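Local coordinates for protein lipase, class 3 (Penicillium roqueforti FM164, PDB 6L7N) that probably hydrolyses ester bonds of acylglycerols and related lipids, as a fungal class 3 lipase of the alpha/beta-hydrolase fold, at residues V98-D103 against A110-W115; V71-E76 against S134-Y139. One frame throughout, in Å; residues are numbered along the deposited sequence.

Contact 1. Residues V98-D103 against A110-W115; sequences VYTNPD and ADLGFW
Pro-102 and Trp-115 make the closest side-chain meeting of this hairpin: CB of Pro-102 sits over the middle of the indole's six-membered ring, 3.4 Å from its centroid and only 14° off the normal, a CH-pi contact. CG of Trp-115 is anti to the backbone N (chi1 -178°), which sets the base of the indole on the side of Pro-102. The backbone carbonyl of the proline follows, with O 3.3 Å from CZ2 of Trp-115, while CG of Pro-102 turns to CB of Ala-110. CG2 of Thr-100 fills in obliquely by CD1 of the indole, at 4.0 Å. An alanine in place of Trp-115 would probably leave CB of Pro-102 without its aromatic cover and open a gap between the hairpin and its helix.

The ladder beside this buried patch is short. Thr-100 and Ala-110 form a hydrogen-bonded antiparallel pair, Ala-110 N giving to Thr-100 O at 2.8 Å and Thr-100 N returning the bond to Ala-110 O. Leu-112 N then donates to Val-98 O at 2.7 Å, so the first turn of the helix is stitched to the same strand, while OD1 of Asp-111 caps that turn through Phe-114 N. The exposed end is looser: Val-98 and Leu-112 lie side by side, with CB of Val-98 4.0 Å from CB of Leu-112. The Leu-112 side chain crosses that of Thr-100 at about a right angle, CD1 against CB.

Tyr-99 points away from the ladder and stacks on Tyr-213, Asp-111 is bonded through its backbone to Val-178, and Phe-114 and Trp-115 both pack against helix 148-161.

Contact 2. Residues V71-E76 against S134-Y139; sequences VDHANE and SQNPGY
Tyr-139 and Glu-76 face each other where two connections end, and the tyrosine side chain touches its partners at almost every atom. CB of Tyr-139 lies 3.5 Å from O of Glu-76. CG of Tyr-139, anti to the carbonyl carbon (chi1 -79°), is thereby set 3.4 Å from C of Glu-76, and CD2 lies by the same C. Over the ring centre stands CA of Glu-76, 3.5 Å from the centroid and almost on the normal, a CH-pi contact; Asn-136 CB covers the opposite face toward the rim. CB and CG of Glu-76 lie over CD1 and CE1 on the same face as CA, and OE1 reaches past the rim, 3.4 Å from CE1. At the ring edge CE2 meets CG1 of Val-71 at 3.8 Å, and CZ lies by ND1 of His-73. OH of Tyr-139 finally shares a 2.7 Å hydrogen bond with ND1 of His-73, in the imidazole plane; either could be the donor.

Residues 73-76 link antiparallel strands 66-72 and 77-83, whereas 136-139 make a type I turn leading from helix 112-135 into strand 140-146, the end of a beta-alpha-beta crossover that brings this strand parallel to 77-83. The backbone bond of Glu-76 to Glu-140 begins that pairing.

Asp-72 OD1 takes N of Asn-75 from above the carboxylate plane, an Asx motif; OD2 takes Asn-75 ND2 on its syn side and also bonds Tyr-18 OH. Asn-136, its ND2 bonded to Ala-132 O, reaches tip to tip toward Val-71.

Helix 112-135 illustrates how one long helix can lead from one contact to another: contact 1 involves its first turn, contact 2 the turn that follows its last. Contact 1 joins the helix start to a two-stranded hairpin, and contact 2 meets a link of the central sheet. Their centres are 32 Å apart, with nearest atoms about 22 Å from each other, and contact 1 is nested within the loop that contact 2 closes. Strand 140-146, which begins directly after contact 2, leads to Ser-147, the probable nucleophile of a Ser-147, His-261, Asp-201 triad. Helix 148-161, which follows that serine, packs on contact 1. The contacts thus adjoin, through the chain or by packing, the strand and helix on either side of Ser-147.

Contact 1. Residues V98-D103 against A110-W115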
ATOM      1  N   VAL A  98       0.958 -19.208  -2.001  1.00 11.43           N
ATOM      2  CA  VAL A  98       0.831 -20.220  -0.947  1.00 12.47           C
ATOM      3  C   VAL A  98       0.072 -19.599   0.224  1.00 18.38           C
ATOM      4  O   VAL A  98       0.354 -18.468   0.624  1.00 13.21           O
ATOM      5  CB  VAL A  98       2.205 -20.748  -0.468  1.00 13.41           C
ATOM      6  CG1 VAL A  98       2.026 -21.786   0.637  1.00 16.66           C
ATOM      7  CG2 VAL A  98       3.040 -21.318  -1.606  1.00 23.17           C
ATOM      8  N   TYR A  99      -0.885 -20.342   0.782  1.00 10.49           N
ATOM      9  CA  TYR A  99      -1.577 -19.874   1.972  1.00 13.63           C
ATOM     10  C   TYR A  99      -0.702 -20.026   3.216  1.00 14.59           C
ATOM     11  O   TYR A  99       0.193 -20.877   3.282  1.00 14.52           O
ATOM     12  CB  TYR A  99      -2.861 -20.661   2.207  1.00 18.04           C
ATOM     13  CG  TYR A  99      -3.957 -20.398   1.219  1.00 24.49           C
ATOM     14  CD1 TYR A  99      -4.622 -19.184   1.197  1.00 23.56           C
ATOM     15  CD2 TYR A  99      -4.337 -21.373   0.314  1.00 20.86           C
ATOM     16  CE1 TYR A  99      -5.632 -18.947   0.299  1.00 27.24           C
ATOM     17  CE2 TYR A  99      -5.350 -21.148  -0.582  1.00 35.31           C
ATOM     18  CZ  TYR A  99      -5.989 -19.933  -0.593  1.00 30.55           C
ATOM     19  OH  TYR A  99      -7.004 -19.719  -1.501  1.00 43.93           O
ATOM     20  N   THR A 100      -1.000 -19.207   4.229  1.00  8.82           N
ATOM     21  CA  THR A 100      -0.441 -19.400   5.562  1.00 12.44           C
ATOM     22  C   THR A 100      -1.399 -18.817   6.591  1.00 11.01           C
ATOM     23  O   THR A 100      -2.251 -17.981   6.275  1.00  9.65           O
ATOM     24  CB  THR A 100       0.948 -18.761   5.723  1.00 14.73           C
ATOM     25  OG1 THR A 100       1.569 -19.275   6.905  1.00 15.11           O
ATOM     26  CG2 THR A 100       0.833 -17.241   5.884  1.00  9.69           C
ATOM     27  N   ASN A 101      -1.255 -19.285   7.836  1.00 16.50           N
ATOM     28  CA  ASN A 101      -2.103 -18.855   8.941  1.00 16.09           C
ATOM     29  C   ASN A 101      -1.372 -17.781   9.729  1.00 13.10           C
ATOM     30  O   ASN A 101      -0.444 -18.105  10.482  1.00 17.23           O
ATOM     31  CB  ASN A 101      -2.449 -20.040   9.846  1.00 16.22           C
ATOM     32  CG  ASN A 101      -3.358 -19.654  11.021  1.00 17.04           C
ATOM     33  OD1 ASN A 101      -3.583 -18.480  11.304  1.00 12.20           O
ATOM     34  ND2 ASN A 101      -3.894 -20.663  11.700  1.00 21.78           N
ATOM     35  N   PRO A 102      -1.751 -16.508   9.601  1.00 12.61           N
ATOM     36  CA  PRO A 102      -1.004 -15.424  10.252  1.00  9.16           C
ATOM     37  C   PRO A 102      -1.394 -15.171  11.700  1.00 13.96           C
ATOM     38  O   PRO A 102      -0.837 -14.256  12.318  1.00 13.22           O
ATOM     39  CB  PRO A 102      -1.349 -14.219   9.376  1.00  8.91           C
ATOM     40  CG  PRO A 102      -2.752 -14.479   8.937  1.00  9.80           C
ATOM     41  CD  PRO A 102      -2.842 -15.997   8.753  1.00 10.52           C
ATOM     42  N   ASP A 103      -2.320 -15.950  12.267  1.00 15.23           N
ATOM     43  CA  ASP A 103      -2.814 -15.742  13.639  1.00 18.53           C
ATOM     44  C   ASP A 103      -3.559 -14.419  13.787  1.00 16.33           C
ATOM     45  O   ASP A 103      -3.507 -13.787  14.847  1.00 19.44           O
ATOM     46  CB  ASP A 103      -1.692 -15.807  14.689  1.00 38.16           C
ATOM     47  CG  ASP A 103      -1.113 -17.206  14.872  1.00 48.84           C
ATOM     48  OD1 ASP A 103      -1.874 -18.144  15.217  1.00 44.29           O
ATOM     49  OD2 ASP A 103       0.120 -17.360  14.696  1.00 43.04           O
ATOM     50  N   ALA A 110      -3.512 -15.844   5.018  1.00  6.71           N
ATOM     51  CA  ALA A 110      -2.839 -14.807   4.255  1.00  7.94           C
ATOM     52  C   ALA A 110      -1.915 -15.434   3.217  1.00  7.80           C
ATOM     53  O   ALA A 110      -1.549 -16.607   3.294  1.00 12.04           O
ATOM     54  CB  ALA A 110      -2.021 -13.868   5.165  1.00  6.44           C
ATOM     55  N   ASP A 111      -1.559 -14.629   2.228  1.00  7.33           N
ATOM     56  CA  ASP A 111      -0.538 -15.001   1.260  1.00  7.20           C
ATOM     57  C   ASP A 111       0.809 -15.110   1.954  1.00  9.03           C
ATOM     58  O   ASP A 111       1.255 -14.164   2.608  1.00  6.76           O
ATOM     59  CB  ASP A 111      -0.444 -13.954   0.153  1.00  8.37           C
ATOM     60  CG  ASP A 111       0.620 -14.274  -0.846  1.00 28.64           C
ATOM     61  OD1 ASP A 111       1.835 -13.987  -0.631  1.00 21.68           O
ATOM     62  OD2 ASP A 111       0.239 -14.844  -1.865  1.00 18.71           O
ATOM     63  N   LEU A 112       1.467 -16.257   1.789  1.00  8.92           N
ATOM     64  CA  LEU A 112       2.672 -16.534   2.571  1.00  8.44           C
ATOM     65  C   LEU A 112       3.790 -15.533   2.288  1.00  6.44           C
ATOM     66  O   LEU A 112       4.511 -15.125   3.207  1.00  7.81           O
ATOM     67  CB  LEU A 112       3.154 -17.953   2.281  1.00  6.99           C
ATOM     68  CG  LEU A 112       4.513 -18.316   2.897  1.00 10.29           C
ATOM     69  CD1 LEU A 112       4.430 -18.259   4.425  1.00 15.75           C
ATOM     70  CD2 LEU A 112       4.979 -19.673   2.402  1.00 12.53           C
ATOM     71  N   GLY A 113       3.990 -15.165   1.021  1.00 10.32           N
ATOM     72  CA  GLY A 113       5.089 -14.258   0.702  1.00  8.56           C
ATOM     73  C   GLY A 113       4.935 -12.913   1.380  1.00  9.29           C
ATOM     74  O   GLY A 113       5.865 -12.398   2.016  1.00 11.77           O
ATOM     75  N   PHE A 114       3.740 -12.331   1.272  1.00  9.28           N
ATOM     76  CA  PHE A 114       3.513 -11.005   1.838  1.00  5.85           C
ATOM     77  C   PHE A 114       3.578 -11.045   3.361  1.00  8.57           C
ATOM     78  O   PHE A 114       4.214 -10.189   3.993  1.00  9.49           O
ATOM     79  CB  PHE A 114       2.158 -10.466   1.375  1.00  7.25           C
ATOM     80  CG  PHE A 114       2.000 -10.402  -0.121  1.00  7.94           C
ATOM     81  CD1 PHE A 114       3.072 -10.049  -0.939  1.00  9.92           C
ATOM     82  CD2 PHE A 114       0.772 -10.652  -0.707  1.00  4.63           C
ATOM     83  CE1 PHE A 114       2.917  -9.974  -2.315  1.00  8.58           C
ATOM     84  CE2 PHE A 114       0.612 -10.578  -2.096  1.00 10.67           C
ATOM     85  CZ  PHE A 114       1.692 -10.247  -2.896  1.00  7.88           C
ATOM     86  N   TRP A 115       2.893 -12.022   3.973  1.00  7.91           N
ATOM     87  CA  TRP A 115       2.938 -12.145   5.424  1.00  7.82           C
ATOM     88  C   TRP A 115       4.366 -12.335   5.901  1.00  9.32           C
ATOM     89  O   TRP A 115       4.771 -11.749   6.907  1.00  7.77           O
ATOM     90  CB  TRP A 115       2.071 -13.315   5.895  1.00  5.98           C
ATOM     91  CG  TRP A 115       2.070 -13.433   7.371  1.00  8.04           C
ATOM     92  CD1 TRP A 115       2.653 -14.413   8.130  1.00 11.02           C
ATOM     93  CD2 TRP A 115       1.490 -12.509   8.282  1.00  5.33           C
ATOM     94  NE1 TRP A 115       2.441 -14.163   9.467  1.00  8.22           N
ATOM     95  CE2 TRP A 115       1.744 -12.986   9.582  1.00  7.17           C
ATOM     96  CE3 TRP A 115       0.773 -11.318   8.129  1.00  6.87           C
ATOM     97  CZ2 TRP A 115       1.309 -12.310  10.715  1.00  9.64           C
ATOM     98  CZ3 TRP A 115       0.335 -10.658   9.259  1.00  6.80           C
ATOM     99  CH2 TRP A 115       0.611 -11.157  10.535  1.00  4.65           C
TER

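Contact 2. Residues V71-E76 against S134-Y139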
ATOM      1  N   VAL A  71       7.531  11.287  10.073  1.00 10.74           N
ATOM      2  CA  VAL A  71       6.550  12.091  10.793  1.00 10.89           C
ATOM      3  C   VAL A  71       6.227  13.325   9.969  1.00 13.31           C
ATOM      4  O   VAL A  71       7.134  14.019   9.491  1.00 13.77           O
ATOM      5  CB  VAL A  71       7.025  12.479  12.207  1.00 16.15           C
ATOM      6  CG1 VAL A  71       6.180  13.637  12.709  1.00 17.54           C
ATOM      7  CG2 VAL A  71       6.868  11.284  13.186  1.00 21.19           C
ATOM      8  N   ASP A  72       4.933  13.592   9.823  1.00 11.99           N
ATOM      9  CA  ASP A  72       4.363  14.673   9.034  1.00 16.89           C
ATOM     10  C   ASP A  72       3.657  15.590  10.030  1.00 17.03           C
ATOM     11  O   ASP A  72       2.554  15.280  10.496  1.00 13.55           O
ATOM     12  CB  ASP A  72       3.415  14.086   7.992  1.00 14.24           C
ATOM     13  CG  ASP A  72       2.699  15.126   7.176  1.00 19.07           C
ATOM     14  OD1 ASP A  72       2.674  16.328   7.552  1.00 18.45           O
ATOM     15  OD2 ASP A  72       2.152  14.716   6.133  1.00 12.34           O
ATOM     16  N   HIS A  73       4.319  16.695  10.384  1.00 19.77           N
ATOM     17  CA  HIS A  73       3.748  17.666  11.308  1.00 17.56           C
ATOM     18  C   HIS A  73       2.677  18.532  10.666  1.00 21.31           C
ATOM     19  O   HIS A  73       1.850  19.111  11.382  1.00 23.84           O
ATOM     20  CB  HIS A  73       4.860  18.555  11.873  1.00 20.40           C
ATOM     21  CG  HIS A  73       5.855  17.811  12.702  1.00 17.77           C
ATOM     22  ND1 HIS A  73       5.530  17.241  13.911  1.00 19.65           N
ATOM     23  CD2 HIS A  73       7.161  17.526  12.489  1.00 22.34           C
ATOM     24  CE1 HIS A  73       6.595  16.645  14.416  1.00 20.08           C
ATOM     25  NE2 HIS A  73       7.598  16.800  13.571  1.00 23.02           N
ATOM     26  N   ALA A  74       2.682  18.656   9.342  1.00 16.79           N
ATOM     27  CA  ALA A  74       1.621  19.407   8.684  1.00 21.59           C
ATOM     28  C   ALA A  74       0.287  18.684   8.800  1.00 26.17           C
ATOM     29  O   ALA A  74      -0.739  19.308   9.103  1.00 27.15           O
ATOM     30  CB  ALA A  74       1.983  19.654   7.219  1.00 20.72           C
ATOM     31  N   ASN A  75       0.278  17.368   8.589  1.00 17.76           N
ATOM     32  CA  ASN A  75      -0.956  16.593   8.613  1.00 19.60           C
ATOM     33  C   ASN A  75      -1.108  15.760   9.881  1.00 16.28           C
ATOM     34  O   ASN A  75      -2.033  14.947   9.968  1.00 15.02           O
ATOM     35  CB  ASN A  75      -1.039  15.707   7.365  1.00 20.61           C
ATOM     36  CG  ASN A  75      -1.035  16.521   6.075  1.00 25.93           C
ATOM     37  OD1 ASN A  75      -2.012  17.201   5.758  1.00 23.02           O
ATOM     38  ND2 ASN A  75       0.070  16.467   5.337  1.00 20.71           N
ATOM     39  N   GLU A  76      -0.238  15.962  10.872  1.00 15.82           N
ATOM     40  CA  GLU A  76      -0.311  15.287  12.167  1.00 11.81           C
ATOM     41  C   GLU A  76      -0.402  13.771  11.990  1.00 15.96           C
ATOM     42  O   GLU A  76      -1.339  13.112  12.442  1.00 10.40           O
ATOM     43  CB  GLU A  76      -1.486  15.820  13.003  1.00 19.30           C
ATOM     44  CG  GLU A  76      -1.266  17.249  13.535  1.00 13.94           C
ATOM     45  CD  GLU A  76      -2.060  17.559  14.811  1.00 38.17           C
ATOM     46  OE1 GLU A  76      -2.095  16.714  15.733  1.00 34.64           O
ATOM     47  OE2 GLU A  76      -2.639  18.662  14.906  1.00 40.27           O
ATOM     48  N   SER A 134       4.568   7.717  20.785  1.00 12.45           N
ATOM     49  CA  SER A 134       4.706   8.362  22.085  1.00 13.71           C
ATOM     50  C   SER A 134       5.232   9.779  21.935  1.00 16.48           C
ATOM     51  O   SER A 134       4.803  10.682  22.661  1.00 14.04           O
ATOM     52  CB  SER A 134       5.626   7.543  22.988  1.00 16.95           C
ATOM     53  OG  SER A 134       6.115   8.335  24.052  1.00 35.23           O
ATOM     54  N   GLN A 135       6.175   9.990  21.006  1.00 12.56           N
ATOM     55  CA  GLN A 135       6.711  11.333  20.789  1.00 14.15           C
ATOM     56  C   GLN A 135       5.728  12.252  20.075  1.00 15.76           C
ATOM     57  O   GLN A 135       5.934  13.474  20.082  1.00 12.77           O
ATOM     58  CB  GLN A 135       8.017  11.283  19.989  1.00 17.36           C
ATOM     59  CG  GLN A 135       9.142  10.479  20.618  1.00 19.79           C
ATOM     60  CD  GLN A 135      10.054   9.907  19.562  1.00 28.68           C
ATOM     61  OE1 GLN A 135       9.782  10.055  18.383  1.00 27.78           O
ATOM     62  NE2 GLN A 135      11.145   9.274  19.972  1.00 31.88           N
ATOM     63  N   ASN A 136       4.682  11.702  19.449  1.00 16.95           N
ATOM     64  CA  ASN A 136       3.668  12.487  18.735  1.00 15.14           C
ATOM     65  C   ASN A 136       2.273  11.971  19.087  1.00 14.61           C
ATOM     66  O   ASN A 136       1.584  11.388  18.242  1.00 12.40           O
ATOM     67  CB  ASN A 136       3.897  12.416  17.224  1.00 14.73           C
ATOM     68  CG  ASN A 136       5.237  12.987  16.814  1.00 22.02           C
ATOM     69  OD1 ASN A 136       5.378  14.197  16.609  1.00 18.80           O
ATOM     70  ND2 ASN A 136       6.232  12.124  16.711  1.00 21.45           N
ATOM     71  N   PRO A 137       1.805  12.231  20.314  1.00 18.08           N
ATOM     72  CA  PRO A 137       0.642  11.491  20.841  1.00 16.99           C
ATOM     73  C   PRO A 137      -0.678  11.760  20.127  1.00 23.26           C
ATOM     74  O   PRO A 137      -1.539  10.872  20.109  1.00 22.23           O
ATOM     75  CB  PRO A 137       0.579  11.952  22.305  1.00 21.96           C
ATOM     76  CG  PRO A 137       1.216  13.307  22.302  1.00 17.83           C
ATOM     77  CD  PRO A 137       2.344  13.190  21.298  1.00 21.14           C
ATOM     78  N   GLY A 138      -0.889  12.954  19.590  1.00 20.42           N
ATOM     79  CA  GLY A 138      -2.141  13.260  18.930  1.00 16.47           C
ATOM     80  C   GLY A 138      -2.170  12.900  17.460  1.00 17.97           C
ATOM     81  O   GLY A 138      -3.126  13.254  16.758  1.00 13.46           O
ATOM     82  N   TYR A 139      -1.153  12.202  16.974  1.00 13.29           N
ATOM     83  CA  TYR A 139      -1.010  11.953  15.546  1.00 13.58           C
ATOM     84  C   TYR A 139      -1.681  10.640  15.162  1.00  9.83           C
ATOM     85  O   TYR A 139      -1.717   9.683  15.940  1.00 13.70           O
ATOM     86  CB  TYR A 139       0.465  11.914  15.137  1.00 11.78           C
ATOM     87  CG  TYR A 139       1.110  13.283  14.996  1.00 11.21           C
ATOM     88  CD1 TYR A 139       0.574  14.400  15.636  1.00 16.10           C
ATOM     89  CD2 TYR A 139       2.249  13.456  14.229  1.00 11.87           C
ATOM     90  CE1 TYR A 139       1.161  15.648  15.508  1.00 15.88           C
ATOM     91  CE2 TYR A 139       2.851  14.713  14.095  1.00 12.20           C
ATOM     92  CZ  TYR A 139       2.296  15.802  14.740  1.00 19.05           C
ATOM     93  OH  TYR A 139       2.890  17.047  14.608  1.00 17.06           O
TER